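Local structure of aspartokinase (Synechocystis, 3L76) at residues V473-Q478 and I527-I532. The protein probably catalyses the ATP-dependent phosphorylation of the beta-carboxyl group of aspartate, an early step on the pathways to threonine and lysine. Sequence-based numbering, arbitrary orientation.
Sequences VDMIIQ and IAKVSI. With LYS (lysine), chain F; THR (threonine), chain D.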
loop_
_atom_site.group_PDB
_atom_site.type_symbol
_atom_site.label_atom_id
_atom_site.label_comp_id
_atom_site.label_asym_id
_atom_site.label_seq_id
_atom_site.Cartn_x
_atom_site.Cartn_y
_atom_site.Cartn_z
ATOM N N VAL A 473 -26.456 -18.834 -13.448
ATOM C CA VAL A 473 -27.865 -19.200 -13.403
ATOM C C VAL A 473 -28.392 -19.184 -11.970
ATOM O O VAL A 473 -27.721 -19.646 -11.055
ATOM C CB VAL A 473 -28.056 -20.621 -13.967
ATOM C CG1 VAL A 473 -29.485 -21.130 -13.833
ATOM C CG2 VAL A 473 -27.416 -20.805 -15.344
ATOM N N ASP A 474 -29.608 -18.681 -11.786
ATOM C CA ASP A 474 -30.181 -18.509 -10.452
ATOM C C ASP A 474 -31.054 -19.679 -10.008
ATOM O O ASP A 474 -31.053 -20.045 -8.834
ATOM C CB ASP A 474 -30.999 -17.222 -10.386
ATOM C CG ASP A 474 -31.656 -17.011 -9.028
ATOM O OD1 ASP A 474 -30.939 -16.967 -8.008
ATOM O OD2 ASP A 474 -32.893 -16.871 -8.980
ATOM N N MET A 475 -31.813 -20.240 -10.950
ATOM C CA MET A 475 -32.744 -21.322 -10.657
ATOM C C MET A 475 -32.795 -22.328 -11.786
ATOM O O MET A 475 -32.707 -21.967 -12.949
ATOM C CB MET A 475 -34.143 -20.778 -10.382
ATOM C CG MET A 475 -34.205 -19.830 -9.186
ATOM S SD MET A 475 -34.247 -20.677 -7.587
ATOM C CE MET A 475 -35.970 -21.188 -7.619
ATOM N N ILE A 476 -32.911 -23.601 -11.428
ATOM C CA ILE A 476 -33.154 -24.655 -12.401
ATOM C C ILE A 476 -34.221 -25.590 -11.855
ATOM O O ILE A 476 -34.094 -26.098 -10.738
ATOM C CB ILE A 476 -31.908 -25.474 -12.689
ATOM C CG1 ILE A 476 -30.722 -24.555 -12.965
ATOM C CG2 ILE A 476 -32.173 -26.450 -13.857
ATOM C CD1 ILE A 476 -29.425 -25.282 -13.160
ATOM N N ILE A 477 -35.273 -25.794 -12.640
ATOM C CA ILE A 477 -36.371 -26.672 -12.252
ATOM C C ILE A 477 -36.694 -27.666 -13.353
ATOM O O ILE A 477 -36.864 -27.312 -14.519
ATOM C CB ILE A 477 -37.626 -25.886 -11.940
ATOM C CG1 ILE A 477 -37.286 -24.675 -11.059
ATOM C CG2 ILE A 477 -38.624 -26.774 -11.269
ATOM C CD1 ILE A 477 -38.497 -23.810 -10.698
ATOM N N GLN A 478 -36.752 -28.929 -12.973
ATOM C CA GLN A 478 -37.038 -29.987 -13.921
ATOM C C GLN A 478 -37.894 -31.025 -13.214
ATOM O O GLN A 478 -37.557 -31.477 -12.116
ATOM C CB GLN A 478 -35.740 -30.596 -14.465
ATOM C CG GLN A 478 -35.949 -31.802 -15.360
ATOM C CD GLN A 478 -34.643 -32.446 -15.765
ATOM O OE1 GLN A 478 -33.782 -31.804 -16.363
ATOM N NE2 GLN A 478 -34.491 -33.728 -15.447
ATOM N N ILE A 527 -41.527 -12.076 -14.654
ATOM C CA ILE A 527 -41.683 -12.958 -13.502
ATOM C C ILE A 527 -41.035 -12.365 -12.259
ATOM O O ILE A 527 -40.074 -11.600 -12.342
ATOM C CB ILE A 527 -41.039 -14.325 -13.749
ATOM C CG1 ILE A 527 -39.528 -14.157 -13.924
ATOM C CG2 ILE A 527 -41.687 -15.021 -14.955
ATOM C CD1 ILE A 527 -38.712 -15.379 -13.563
ATOM N N ALA A 528 -41.577 -12.725 -11.103
ATOM C CA ALA A 528 -40.954 -12.423 -9.829
ATOM C C ALA A 528 -40.770 -13.720 -9.061
ATOM O O ALA A 528 -41.543 -14.662 -9.237
ATOM C CB ALA A 528 -41.808 -11.484 -9.048
ATOM N N LYS A 529 -39.745 -13.776 -8.218
ATOM C CA LYS A 529 -39.556 -14.925 -7.340
ATOM C C LYS A 529 -39.784 -14.564 -5.874
ATOM O O LYS A 529 -39.157 -13.656 -5.349
ATOM C CB LYS A 529 -38.171 -15.548 -7.517
ATOM C CG LYS A 529 -38.007 -16.841 -6.720
ATOM C CD LYS A 529 -36.639 -17.432 -6.876
ATOM C CE LYS A 529 -35.576 -16.509 -6.317
ATOM N NZ LYS A 529 -34.219 -17.115 -6.418
ATOM N N VAL A 530 -40.692 -15.282 -5.227
ATOM C CA VAL A 530 -41.014 -15.048 -3.830
ATOM C C VAL A 530 -40.560 -16.271 -3.069
ATOM O O VAL A 530 -40.888 -17.396 -3.441
ATOM C CB VAL A 530 -42.521 -14.869 -3.606
ATOM C CG1 VAL A 530 -42.761 -13.990 -2.419
ATOM C CG2 VAL A 530 -43.160 -14.261 -4.819
ATOM N N SER A 531 -39.793 -16.047 -2.009
ATOM C CA SER A 531 -39.201 -17.139 -1.254
ATOM C C SER A 531 -39.476 -16.994 0.236
ATOM O O SER A 531 -39.447 -15.892 0.784
ATOM C CB SER A 531 -37.684 -17.177 -1.474
ATOM O OG SER A 531 -37.320 -17.419 -2.814
ATOM N N ILE A 532 -39.732 -18.115 0.893
ATOM C CA ILE A 532 -39.762 -18.136 2.346
ATOM C C ILE A 532 -38.659 -19.076 2.821
ATOM O O ILE A 532 -38.363 -20.065 2.162
ATOM C CB ILE A 532 -41.138 -18.556 2.904
ATOM C CG1 ILE A 532 -41.397 -20.042 2.663
ATOM C CG2 ILE A 532 -42.257 -17.693 2.305
ATOM C CD1 ILE A 532 -42.753 -20.495 3.114
HETATM N N LYS F . -25.280 -19.651 -9.906
HETATM C CA LYS F . -24.959 -21.072 -10.090
HETATM C C LYS F . -24.585 -21.435 -11.521
HETATM O O LYS F . -24.907 -20.669 -12.460
HETATM C CB LYS F . -26.118 -21.958 -9.600
HETATM C CG LYS F . -26.375 -21.858 -8.099
HETATM C CD LYS F . -27.746 -22.380 -7.698
HETATM C CE LYS F . -28.809 -21.311 -7.857
HETATM N NZ LYS F . -29.477 -20.969 -6.565
HETATM O OXT LYS F . -23.951 -22.500 -11.731
HETATM N N THR D . -32.255 -36.478 -18.104
HETATM C CA THR D . -31.445 -35.416 -18.697
HETATM C C THR D . -30.027 -35.493 -18.159
HETATM O O THR D . -29.752 -36.261 -17.218
HETATM C CB THR D . -32.005 -34.017 -18.402
HETATM O OG1 THR D . -32.033 -33.804 -16.981
HETATM C CG2 THR D . -33.418 -33.858 -18.997
HETATM O OXT THR D . -29.146 -34.788 -18.672
#
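Strands 475-479 and 520-533 do not pair here: M475 and K529, whose CA atoms are the closest across the two segments, stand 9.9 Å apart, and side chains alone bridge the interval. K529 reaches across with CG anti to its backbone N (chi1 -174°) and a single bend at chi3 (64°), bringing its ammonium to the carboxylate of D474, which approaches from the opposite direction. In the resulting salt bridge K529 NZ donates to the syn lone pair of D474 OD2 at 2.9 Å. M475 lies across the K529 side chain, its SD beside the ammonium, 3.7 Å from K529 NZ, and its CE against the methylene, 3.9 Å from K529 CD. With an alanine in place of K529, the D474 carboxylate would probably be left without its cationic mate and a gap would be likely to open beside M475. The two segments probably belong to successive ACT domains of the regulatory region, and the first also serves two effector sites. Backbone N and O of V473 grip the bound lysine, N donating to the ligand's O at 2.6 Å and O accepting from its amino group at 2.7 Å. At the far end of the segment, the Q478 amide meets the bound threonine with both heteroatoms: OE1 accepts from the ligand's OG1 at 2.7 Å, and NE2, also bonded to the carbonyl of E387, donates to that same hydroxyl through a bent bond (135°).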